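Local coordinates for uncharacterized protein DUF1234 (Pectobacterium atrosepticum SCRI1043, PDB 3BDV), which is a putative YdeN-like serine hydrolase of the alpha/beta-hydrolase fold, probably cleaving a substrate not yet identified, and binds calcium ions in the crystal, at residues A[127-132]-A[154-159]; A[105-110]-A[137-142]; A[80-85]-A[161-166]. All blocks are in the same frame, centred on the assembly; numbering follows the deposited sequence.

In the fold
Contact 1, partly buried, runs along strand 128-132 and an edge strand, 154-157, of one parallel beta-sheet, held by a ladder of backbone bonds lined with apolar side chains. Contacts 2 and 3 are buried and lie at the C-terminal ends of the strands. In contact 2 the loop leaving strand 99-105 meets the loop that leads into helix 141-151, the helix linking the two strands of contact 1, through one backbone hydrogen bond and a selenomethionine side chain. Contact 3 sets a loop against the strand-to-helix turn at 81-83; it is polar, bringing two histidines and a serine together in the probable active site. Val105 of contact 2 ties its backbone to Gly80 and Ser82, and Ile164 of contact 3 packs on Val158 of contact 1.

Contact 1 of 3, residues A[127-132]-A[154-159]; sequences PTLTFA and ELVDVG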
ATOM      1  N   PRO A 127      -1.485  -6.452  10.862  1.00 21.78           N
ATOM      2  CA  PRO A 127      -0.597  -5.308  11.011  1.00 22.38           C
ATOM      3  C   PRO A 127      -0.620  -4.359   9.814  1.00 21.39           C
ATOM      4  O   PRO A 127      -0.531  -4.799   8.651  1.00 21.51           O
ATOM      5  CB  PRO A 127       0.796  -5.962  11.203  1.00 20.92           C
ATOM      6  CG  PRO A 127       0.460  -7.304  11.803  1.00 22.82           C
ATOM      7  CD  PRO A 127      -0.785  -7.731  11.123  1.00 23.58           C
ATOM      8  N   THR A 128      -0.723  -3.067  10.131  1.00 21.95           N
ATOM      9  CA  THR A 128      -0.894  -1.998   9.155  1.00 21.00           C
ATOM     10  C   THR A 128       0.046  -0.795   9.420  1.00 21.18           C
ATOM     11  O   THR A 128       0.225  -0.346  10.550  1.00 20.83           O
ATOM     12  CB  THR A 128      -2.377  -1.554   9.166  1.00 23.21           C
ATOM     13  OG1 THR A 128      -3.224  -2.712   8.939  1.00 26.39           O
ATOM     14  CG2 THR A 128      -2.709  -0.499   8.151  1.00 22.58           C
ATOM     15  N   LEU A 129       0.599  -0.278   8.343  1.00 20.90           N
ATOM     16  CA  LEU A 129       1.392   0.923   8.345  1.00 19.09           C
ATOM     17  C   LEU A 129       0.748   1.928   7.360  1.00 23.73           C
ATOM     18  O   LEU A 129       0.496   1.568   6.210  1.00 23.48           O
ATOM     19  CB  LEU A 129       2.778   0.560   7.871  1.00 22.15           C
ATOM     20  CG  LEU A 129       3.983   1.403   8.096  1.00 29.55           C
ATOM     21  CD1 LEU A 129       4.239   1.532   9.594  1.00 33.27           C
ATOM     22  CD2 LEU A 129       5.125   0.657   7.329  1.00 26.15           C
ATOM     23  N   THR A 130       0.560   3.182   7.796  1.00 20.70           N
ATOM     24  CA  THR A 130      -0.070   4.223   6.986  1.00 19.15           C
ATOM     25  C   THR A 130       0.873   5.410   6.847  1.00 19.13           C
ATOM     26  O   THR A 130       1.393   5.877   7.855  1.00 22.26           O
ATOM     27  CB  THR A 130      -1.411   4.684   7.576  1.00 18.68           C
ATOM     28  OG1 THR A 130      -2.317   3.567   7.593  1.00 21.59           O
ATOM     29  CG2 THR A 130      -2.067   5.842   6.735  1.00 22.27           C
ATOM     30  N   PHE A 131       1.070   5.894   5.630  1.00 18.25           N
ATOM     31  CA  PHE A 131       1.932   7.055   5.385  1.00 17.23           C
ATOM     32  C   PHE A 131       1.010   8.187   4.936  1.00 20.62           C
ATOM     33  O   PHE A 131       0.183   7.992   4.028  1.00 21.39           O
ATOM     34  CB  PHE A 131       2.923   6.771   4.262  1.00 20.46           C
ATOM     35  CG  PHE A 131       3.920   5.715   4.612  1.00 20.68           C
ATOM     36  CD1 PHE A 131       3.592   4.386   4.585  1.00 20.15           C
ATOM     37  CD2 PHE A 131       5.211   6.054   4.952  1.00 20.96           C
ATOM     38  CE1 PHE A 131       4.522   3.418   4.948  1.00 22.27           C
ATOM     39  CE2 PHE A 131       6.131   5.081   5.296  1.00 19.54           C
ATOM     40  CZ  PHE A 131       5.790   3.776   5.308  1.00 19.79           C
ATOM     41  N   ALA A 132       1.134   9.332   5.592  1.00 20.13           N
ATOM     42  CA  ALA A 132       0.220  10.468   5.376  1.00 19.69           C
ATOM     43  C   ALA A 132       1.018  11.734   5.122  1.00 21.33           C
ATOM     44  O   ALA A 132       1.972  12.006   5.790  1.00 23.24           O
ATOM     45  CB  ALA A 132      -0.701  10.632   6.569  1.00 19.18           C
ATOM     46  N   GLU A 154      -0.060   2.055  12.449  1.00 22.34           N
ATOM     47  CA  GLU A 154       0.983   3.005  12.741  0.80 21.01           C
ATOM     48  C   GLU A 154       0.840   4.128  11.716  1.00 21.13           C
ATOM     49  O   GLU A 154       0.522   3.846  10.553  1.00 22.34           O
ATOM     50  CB  GLU A 154       2.358   2.376  12.528  0.80 24.21           C
ATOM     51  CG  GLU A 154       3.371   2.724  13.537  0.80 32.05           C
ATOM     52  CD  GLU A 154       4.709   2.018  13.303  0.80 26.04           C
ATOM     53  OE1 GLU A 154       4.712   0.801  13.034  0.80 42.51           O
ATOM     54  OE2 GLU A 154       5.734   2.696  13.385  0.80 34.13           O
ATOM     55  N   LEU A 155       1.093   5.358  12.130  1.00 20.49           N
ATOM     56  CA  LEU A 155       0.945   6.523  11.263  1.00 18.19           C
ATOM     57  C   LEU A 155       2.275   7.207  11.071  1.00 17.86           C
ATOM     58  O   LEU A 155       2.871   7.681  12.021  1.00 19.69           O
ATOM     59  CB  LEU A 155      -0.068   7.500  11.858  1.00 21.29           C
ATOM     60  CG  LEU A 155      -0.595   8.681  11.022  1.00 21.20           C
ATOM     61  CD1 LEU A 155       0.418   9.913  11.067  1.00 25.41           C
ATOM     62  CD2 LEU A 155      -0.947   8.291   9.581  1.00 27.05           C
ATOM     63  N   VAL A 156       2.717   7.240   9.825  1.00 18.71           N
ATOM     64  CA  VAL A 156       4.006   7.809   9.441  1.00 18.42           C
ATOM     65  C   VAL A 156       3.744   9.093   8.715  1.00 19.39           C
ATOM     66  O   VAL A 156       3.168   9.084   7.634  1.00 19.50           O
ATOM     67  CB  VAL A 156       4.809   6.848   8.557  1.00 18.69           C
ATOM     68  CG1 VAL A 156       6.188   7.485   8.121  1.00 21.19           C
ATOM     69  CG2 VAL A 156       5.004   5.523   9.308  1.00 22.17           C
ATOM     70  N   ASP A 157       4.091  10.179   9.384  1.00 19.30           N
ATOM     71  CA  ASP A 157       4.020  11.555   8.837  1.00 20.07           C
ATOM     72  C   ASP A 157       5.220  11.833   7.919  1.00 21.80           C
ATOM     73  O   ASP A 157       6.342  11.889   8.378  1.00 22.05           O
ATOM     74  CB  ASP A 157       3.975  12.509  10.039  1.00 22.79           C
ATOM     75  CG  ASP A 157       3.847  13.961   9.661  1.00 25.76           C
ATOM     76  OD1 ASP A 157       4.031  14.311   8.479  1.00 22.22           O
ATOM     77  OD2 ASP A 157       3.526  14.749  10.575  1.00 25.99           O
ATOM     78  N   VAL A 158       4.953  11.968   6.612  1.00 20.11           N
ATOM     79  CA  VAL A 158       5.964  12.206   5.578  1.00 18.34           C
ATOM     80  C   VAL A 158       6.041  13.698   5.213  1.00 20.18           C
ATOM     81  O   VAL A 158       6.642  14.069   4.213  1.00 20.41           O
ATOM     82  CB  VAL A 158       5.775  11.287   4.327  1.00 18.04           C
ATOM     83  CG1 VAL A 158       5.965   9.811   4.731  1.00 19.17           C
ATOM     84  CG2 VAL A 158       4.409  11.521   3.675  1.00 22.75           C
ATOM     85  N   GLY A 159       5.477  14.556   6.040  1.00 18.44           N
ATOM     86  CA  GLY A 159       5.571  15.984   5.794  1.00 19.33           C
ATOM     87  C   GLY A 159       4.746  16.439   4.605  1.00 18.76           C
ATOM     88  O   GLY A 159       3.734  15.825   4.259  1.00 21.12           O
TER
HETATM   89  O   HOH W   1       2.353  -1.711  12.544  1.00 44.67           O
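Strands 128-132 and 154-157 run parallel, their axes 4.7 Å apart at closest approach and inclined by 25°, with Leu129 beside Glu154 and Phe131 beside Val156. Five backbone hydrogen bonds join the segments, alternating in direction as a parallel ladder requires. The shortest runs from Val156 N to Thr130 O, at 2.7 Å and nearly along the carbonyl axis. At the start of the ladder, Glu154 N instead reaches Thr128 O from above the carbonyl plane.

On the face that carries Leu129, Phe131, Glu154 and Val156, Phe131 and Val156 leave the sheet alongside each other, in the same direction. The Phe131 ring offers CD2 to Val156 CG1 at 3.6 Å, while CG2 of the same valine sits over one ring face, displaced toward the rim. Val158 CG1 closes on the ring edge, 3.8 Å from CD2. A branched valine fits here because its two methyls can meet different neighbours: Val156 CG2 also approaches Leu129 CD1 at 4.1 Å. Glu154 runs alongside Leu129, its aliphatic CB close to CD1, and sends its carboxylate on to a salt bridge with Arg179 of helix 174-185, which covers this face.

On the other face Leu155 CG is anti to the backbone N (chi1 -169°), which brings CD2 against both Thr130 CG2 and Ala132 CB, 3.9 Å and 3.8 Å away. The small Ala132 suits this face, since helix 141-151 packs against it through Ala144. Thr130 OG1 is bonded to Ser153 OG.

Asp157 OD1 accepts from Gly159 N at 2.8 Å, an Asx turn, while OD2 is bonded to His134 NE2. Strand 128-132, helix 141-151 and strand 154-157 thus form a beta-alpha-beta crossover at the edge of the alpha/beta-hydrolase sheet.

Contact 2 of 3, residues A[105-110]-A[137-142]; sequences VAPAEP and PLMSFT
Selenomethionine Met139 sets CG anti to its backbone N (chi1 179°) and then bends at chi2 (75°) and chi3, so that its end folds over the backbone of Pro107 and Ala108; Glu109, also anti at chi1 and bent at chi2, runs roughly perpendicular to it and brings OE1 to Met139 SE at 3.6 Å. In this alpha/beta-hydrolase fold the contact joins the loop after strand 99-105 to the turn before helix 141-151. Methionine, here with selenium in place of sulfur, suits the place because its long, flexible chain can follow the bend of the opposing loop. Its CB lies 3.2 Å from Pro107 O, and its CE touches Ala108 O and Pro107 CG. Ala108 CB meets Leu138 CB at 4.0 Å.

One backbone hydrogen bond fastens the loops, from Glu109 N to Leu138 O, 3.0 Å long and nearly straight at the hydrogen, though the donor stands above the carbonyl plane. The Glu109 carboxylate is held from helix 141-151 by a salt bridge to Arg143 and a hydrogen bond to Trp147. Ser140, at the N-cap, bonds through OG to Arg143 N. A water bridges the segments, donating to Glu109 OE1 at 2.8 Å and accepting from Ser140 N at 3.1 Å.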
ATOM      1  N   VAL A 105      -0.391   3.888   1.615  1.00 17.77           N
ATOM      2  CA  VAL A 105       0.371   5.081   1.329  1.00 17.84           C
ATOM      3  C   VAL A 105      -0.571   6.118   0.737  1.00 18.72           C
ATOM      4  O   VAL A 105      -1.151   5.891  -0.323  1.00 19.19           O
ATOM      5  CB  VAL A 105       1.498   4.795   0.314  1.00 18.98           C
ATOM      6  CG1 VAL A 105       2.274   6.145  -0.004  1.00 18.28           C
ATOM      7  CG2 VAL A 105       2.426   3.667   0.836  1.00 20.55           C
ATOM      8  N   ALA A 106      -0.737   7.231   1.439  1.00 18.32           N
ATOM      9  CA  ALA A 106      -1.680   8.291   1.003  1.00 20.35           C
ATOM     10  C   ALA A 106      -3.075   7.696   0.734  1.00 19.30           C
ATOM     11  O   ALA A 106      -3.670   7.894  -0.330  1.00 19.69           O
ATOM     12  CB  ALA A 106      -1.156   9.075  -0.230  1.00 17.82           C
ATOM     13  N   PRO A 107      -3.634   6.993   1.729  1.00 17.99           N
ATOM     14  CA  PRO A 107      -5.004   6.528   1.553  1.00 19.04           C
ATOM     15  C   PRO A 107      -5.892   7.742   1.328  1.00 18.81           C
ATOM     16  O   PRO A 107      -5.688   8.781   1.956  1.00 20.26           O
ATOM     17  CB  PRO A 107      -5.322   5.859   2.883  1.00 22.25           C
ATOM     18  CG  PRO A 107      -4.541   6.494   3.804  1.00 21.75           C
ATOM     19  CD  PRO A 107      -3.212   6.806   3.124  1.00 21.05           C
ATOM     20  N   ALA A 108      -6.861   7.621   0.425  1.00 19.37           N
ATOM     21  CA  ALA A 108      -7.777   8.711   0.194  1.00 19.84           C
ATOM     22  C   ALA A 108      -8.902   8.700   1.261  1.00 19.55           C
ATOM     23  O   ALA A 108      -9.290   7.647   1.725  1.00 20.30           O
ATOM     24  CB  ALA A 108      -8.341   8.610  -1.231  1.00 19.97           C
ATOM     25  N   GLU A 109      -9.447   9.868   1.567  1.00 19.37           N
ATOM     26  CA  GLU A 109     -10.676   9.970   2.329  1.00 18.12           C
ATOM     27  C   GLU A 109     -11.771   9.248   1.541  1.00 19.28           C
ATOM     28  O   GLU A 109     -12.017   9.552   0.371  1.00 18.59           O
ATOM     29  CB  GLU A 109     -11.009  11.468   2.533  1.00 19.99           C
ATOM     30  CG  GLU A 109     -12.213  11.748   3.366  1.00 20.01           C
ATOM     31  CD  GLU A 109     -12.007  11.426   4.830  1.00 19.57           C
ATOM     32  OE1 GLU A 109     -11.174  12.094   5.477  1.00 22.23           O
ATOM     33  OE2 GLU A 109     -12.691  10.523   5.334  1.00 18.30           O
ATOM     34  N   PRO A 110     -12.422   8.255   2.169  1.00 18.51           N
ATOM     35  CA  PRO A 110     -13.452   7.522   1.400  1.00 19.26           C
ATOM     36  C   PRO A 110     -14.551   8.337   0.681  1.00 21.53           C
ATOM     37  O   PRO A 110     -14.981   7.998  -0.439  1.00 20.14           O
ATOM     38  CB  PRO A 110     -14.023   6.593   2.452  1.00 15.85           C
ATOM     39  CG  PRO A 110     -12.886   6.325   3.347  1.00 21.56           C
ATOM     40  CD  PRO A 110     -12.173   7.607   3.470  1.00 18.43           C
ATOM     41  N   PRO A 137      -4.119  16.335  -1.631  1.00 19.64           N
ATOM     42  CA  PRO A 137      -5.492  16.819  -1.890  1.00 18.62           C
ATOM     43  C   PRO A 137      -6.616  15.888  -1.489  1.00 17.97           C
ATOM     44  O   PRO A 137      -7.739  16.357  -1.280  1.00 18.77           O
ATOM     45  CB  PRO A 137      -5.479  17.058  -3.403  1.00 19.00           C
ATOM     46  CG  PRO A 137      -4.062  17.471  -3.663  1.00 22.08           C
ATOM     47  CD  PRO A 137      -3.284  16.477  -2.851  1.00 21.38           C
ATOM     48  N   LEU A 138      -6.342  14.598  -1.404  1.00 17.18           N
ATOM     49  CA  LEU A 138      -7.422  13.643  -1.165  1.00 17.37           C
ATOM     50  C   LEU A 138      -7.546  13.226   0.281  1.00 19.73           C
ATOM     51  O   LEU A 138      -8.504  12.553   0.605  1.00 20.46           O
ATOM     52  CB  LEU A 138      -7.277  12.404  -2.067  1.00 17.94           C
ATOM     53  CG  LEU A 138      -7.297  12.719  -3.557  1.00 19.95           C
ATOM     54  CD1 LEU A 138      -7.429  11.486  -4.416  1.00 18.64           C
ATOM     55  CD2 LEU A 138      -8.392  13.793  -3.817  1.00 26.33           C
HETATM   56  N   MSE A 139      -6.640  13.653   1.161  1.00 19.56           N
HETATM   57  CA  MSE A 139      -6.712  13.285   2.570  1.00 21.42           C
HETATM   58  C   MSE A 139      -5.993  14.285   3.455  1.00 20.93           C
HETATM   59  O   MSE A 139      -4.797  14.495   3.305  1.00 19.27           O
HETATM   60  CB  MSE A 139      -6.150  11.858   2.773  1.00 23.03           C
HETATM   61  CG  MSE A 139      -6.148  11.347   4.208  1.00 23.75           C
HETATM   62 SE   MSE A 139      -7.837  10.834   4.913  0.75 16.55          SE
HETATM   63  CE  MSE A 139      -7.820   8.902   4.497  1.00 18.79           C
ATOM     64  N   SER A 140      -6.725  14.946   4.352  1.00 20.20           N
ATOM     65  CA  SER A 140      -6.058  15.894   5.282  1.00 20.83           C
ATOM     66  C   SER A 140      -5.255  15.080   6.269  1.00 21.36           C
ATOM     67  O   SER A 140      -5.587  13.922   6.560  1.00 17.94           O
ATOM     68  CB  SER A 140      -7.033  16.788   6.069  1.00 19.52           C
ATOM     69  OG  SER A 140      -7.836  16.070   6.976  1.00 21.58           O
ATOM     70  N   PHE A 141      -4.208  15.681   6.808  1.00 19.49           N
ATOM     71  CA  PHE A 141      -3.409  14.966   7.800  1.00 21.96           C
ATOM     72  C   PHE A 141      -4.200  14.581   9.049  1.00 22.16           C
ATOM     73  O   PHE A 141      -4.057  13.470   9.579  1.00 21.15           O
ATOM     74  CB  PHE A 141      -2.163  15.766   8.178  1.00 20.32           C
ATOM     75  CG  PHE A 141      -1.258  15.007   9.082  1.00 20.09           C
ATOM     76  CD1 PHE A 141      -0.474  13.999   8.569  1.00 21.16           C
ATOM     77  CD2 PHE A 141      -1.246  15.247  10.446  1.00 22.66           C
ATOM     78  CE1 PHE A 141       0.356  13.238   9.409  1.00 26.30           C
ATOM     79  CE2 PHE A 141      -0.443  14.500  11.293  1.00 24.76           C
ATOM     80  CZ  PHE A 141       0.354  13.494  10.777  1.00 24.49           C
ATOM     81  N   THR A 142      -5.076  15.461   9.526  1.00 21.68           N
ATOM     82  CA  THR A 142      -5.804  15.144  10.751  0.70 22.01           C
ATOM     83  C   THR A 142      -6.762  13.991  10.495  1.00 20.04           C
ATOM     84  O   THR A 142      -6.951  13.158  11.375  1.00 20.88           O
ATOM     85  CB  THR A 142      -6.443  16.389  11.406  0.70 24.29           C
ATOM     86  OG1 THR A 142      -7.359  16.975  10.505  0.70 29.87           O
ATOM     87  CG2 THR A 142      -5.363  17.419  11.755  0.70 22.23           C
TER
HETATM   88  O   HOH W   2      -9.746  14.213   4.435  1.00 17.99           O

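Contact 3 of 3, residues A[80-85]-A[161-166]; sequences GHSFGA and AGHINA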
ATOM      1  N   GLY A  80      -0.550  -0.399  -0.995  1.00 18.93           N
ATOM      2  CA  GLY A  80      -1.535   0.391  -1.700  1.00 17.87           C
ATOM      3  C   GLY A  80      -1.256   1.888  -1.796  1.00 18.97           C
ATOM      4  O   GLY A  80      -0.692   2.454  -0.886  1.00 19.40           O
ATOM      5  N   HIS A  81      -1.740   2.525  -2.854  1.00 20.51           N
ATOM      6  CA  HIS A  81      -1.681   3.980  -2.965  1.00 21.37           C
ATOM      7  C   HIS A  81      -3.081   4.539  -3.176  1.00 19.73           C
ATOM      8  O   HIS A  81      -3.777   4.113  -4.093  1.00 18.70           O
ATOM      9  CB  HIS A  81      -0.778   4.410  -4.146  1.00 19.76           C
ATOM     10  CG  HIS A  81      -0.657   5.898  -4.328  1.00 19.05           C
ATOM     11  ND1 HIS A  81      -0.923   6.537  -5.519  1.00 21.32           N
ATOM     12  CD2 HIS A  81      -0.328   6.873  -3.448  1.00 19.15           C
ATOM     13  CE1 HIS A  81      -0.745   7.837  -5.368  1.00 24.40           C
ATOM     14  NE2 HIS A  81      -0.362   8.069  -4.121  1.00 19.00           N
ATOM     15  N   SER A  82      -3.480   5.514  -2.359  1.00 21.95           N
ATOM     16  CA  SER A  82      -4.721   6.272  -2.610  1.00 21.58           C
ATOM     17  C   SER A  82      -5.979   5.365  -2.678  1.00 22.21           C
ATOM     18  O   SER A  82      -6.275   4.639  -1.725  1.00 21.75           O
ATOM     19  CB  SER A  82      -4.539   7.158  -3.843  1.00 25.17           C
ATOM     20  OG  SER A  82      -5.516   8.211  -3.843  1.00 24.59           O
ATOM     21  N   PHE A  83      -6.702   5.348  -3.804  1.00 18.61           N
ATOM     22  CA  PHE A  83      -7.803   4.425  -3.932  1.00 18.47           C
ATOM     23  C   PHE A  83      -7.381   2.965  -3.746  1.00 18.06           C
ATOM     24  O   PHE A  83      -8.127   2.164  -3.181  1.00 19.31           O
ATOM     25  CB  PHE A  83      -8.532   4.621  -5.264  1.00 18.31           C
ATOM     26  CG  PHE A  83      -9.855   3.910  -5.330  1.00 16.05           C
ATOM     27  CD1 PHE A  83     -10.979   4.458  -4.734  1.00 19.97           C
ATOM     28  CD2 PHE A  83     -10.007   2.772  -6.081  1.00 23.96           C
ATOM     29  CE1 PHE A  83     -12.244   3.805  -4.824  1.00 20.36           C
ATOM     30  CE2 PHE A  83     -11.231   2.126  -6.168  1.00 20.75           C
ATOM     31  CZ  PHE A  83     -12.355   2.657  -5.555  1.00 23.17           C
ATOM     32  N   GLY A  84      -6.201   2.621  -4.242  1.00 19.64           N
ATOM     33  CA  GLY A  84      -5.637   1.297  -4.021  1.00 20.05           C
ATOM     34  C   GLY A  84      -5.496   0.957  -2.552  1.00 19.94           C
ATOM     35  O   GLY A  84      -5.718  -0.189  -2.166  1.00 21.48           O
ATOM     36  N   ALA A  85      -5.141   1.928  -1.716  1.00 19.25           N
ATOM     37  CA  ALA A  85      -5.006   1.659  -0.308  1.00 19.90           C
ATOM     38  C   ALA A  85      -6.367   1.431   0.318  1.00 20.35           C
ATOM     39  O   ALA A  85      -6.521   0.599   1.207  1.00 18.45           O
ATOM     40  CB  ALA A  85      -4.285   2.835   0.397  1.00 18.91           C
ATOM     41  N   ALA A 161       4.371  16.108   1.312  1.00 19.28           N
ATOM     42  CA  ALA A 161       4.779  15.208   0.274  1.00 21.22           C
ATOM     43  C   ALA A 161       3.752  15.138  -0.850  1.00 21.52           C
ATOM     44  O   ALA A 161       3.656  14.114  -1.579  1.00 19.04           O
ATOM     45  CB  ALA A 161       5.032  13.810   0.847  1.00 21.12           C
ATOM     46  N   GLY A 162       2.975  16.201  -0.992  1.00 19.42           N
ATOM     47  CA  GLY A 162       1.870  16.155  -1.961  1.00 19.74           C
ATOM     48  C   GLY A 162       0.997  14.903  -1.814  1.00 19.32           C
ATOM     49  O   GLY A 162       0.663  14.466  -0.690  1.00 21.02           O
ATOM     50  N   HIS A 163       0.663  14.299  -2.953  1.00 19.15           N
ATOM     51  CA  HIS A 163      -0.124  13.070  -3.040  1.00 20.02           C
ATOM     52  C   HIS A 163       0.740  11.790  -3.048  1.00 20.53           C
ATOM     53  O   HIS A 163       0.213  10.691  -3.183  1.00 20.14           O
ATOM     54  CB  HIS A 163      -1.047  13.152  -4.268  1.00 18.68           C
ATOM     55  CG  HIS A 163      -2.023  12.043  -4.419  1.00 17.20           C
ATOM     56  ND1 HIS A 163      -2.925  11.688  -3.434  1.00 19.86           N
ATOM     57  CD2 HIS A 163      -2.245  11.202  -5.457  1.00 22.51           C
ATOM     58  CE1 HIS A 163      -3.681  10.697  -3.879  1.00 21.28           C
ATOM     59  NE2 HIS A 163      -3.280  10.370  -5.099  1.00 22.52           N
ATOM     60  N   ILE A 164       2.034  11.959  -2.802  1.00 20.14           N
ATOM     61  CA  ILE A 164       3.034  10.887  -2.705  1.00 21.91           C
ATOM     62  C   ILE A 164       3.019  10.120  -4.037  1.00 22.04           C
ATOM     63  O   ILE A 164       2.673   8.959  -4.115  1.00 17.96           O
ATOM     64  CB  ILE A 164       2.851   9.940  -1.437  1.00 18.63           C
ATOM     65  CG1 ILE A 164       2.531  10.727  -0.158  1.00 21.00           C
ATOM     66  CG2 ILE A 164       4.165   9.121  -1.195  1.00 18.73           C
ATOM     67  CD1 ILE A 164       2.437   9.871   1.095  1.00 19.20           C
ATOM     68  N   ASN A 165       3.342  10.842  -5.090  1.00 22.55           N
ATOM     69  CA  ASN A 165       3.320  10.330  -6.441  1.00 19.83           C
ATOM     70  C   ASN A 165       4.552  10.946  -7.158  1.00 22.09           C
ATOM     71  O   ASN A 165       5.350  11.630  -6.521  1.00 22.23           O
ATOM     72  CB  ASN A 165       2.018  10.667  -7.128  1.00 22.08           C
ATOM     73  CG  ASN A 165       1.726  12.176  -7.213  1.00 24.67           C
ATOM     74  OD1 ASN A 165       2.551  13.015  -6.819  1.00 21.39           O
ATOM     75  ND2 ASN A 165       0.525  12.515  -7.730  1.00 25.41           N
ATOM     76  N   ALA A 166       4.710  10.644  -8.444  1.00 21.68           N
ATOM     77  CA  ALA A 166       5.887  11.065  -9.199  1.00 21.56           C
ATOM     78  C   ALA A 166       6.027  12.556  -9.198  1.00 22.72           C
ATOM     79  O   ALA A 166       7.131  13.067  -9.079  1.00 24.16           O
ATOM     80  CB  ALA A 166       5.795  10.566 -10.622  1.00 21.91           C
TER
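The hydrogen bonding across this contact rests on His81, whose NE2 donates to His163 O at 2.8 Å. The bond is almost straight (174° at the hydrogen), lies in the imidazole plane and meets the carbonyl nearly along its axis. With CG anti to the backbone N, the ring of His81 extends from the strand end to reach the loop. That loop bends in a type II' turn from Ala161 to Ile164, with Gly162, at a positive phi, taking a conformation for which glycine is well suited.

Ring packing comes second. The two imidazoles are inclined to each other by 53°, neither stacked nor edge-to-face, and His81 NE2 lies over one face of His163, displaced toward its rim. Ser82 CB covers one face of His81 over its centre.

Polar approaches complete the site. Ser82 OG lies in plane at the edge of His163, 3.1 Å from CE1 and 3.4 Å from NE2. The other ring nitrogen, ND1, is hydrogen-bonded to Asp136 OD1, which would orient the imidazole and may raise its basicity. Ser82, with phi at +58° in a strained turn between strand and helix, fits a nucleophile elbow, and Ser82, His163 and Asp136 are consistent with the catalytic triad of a serine alpha/beta-hydrolase.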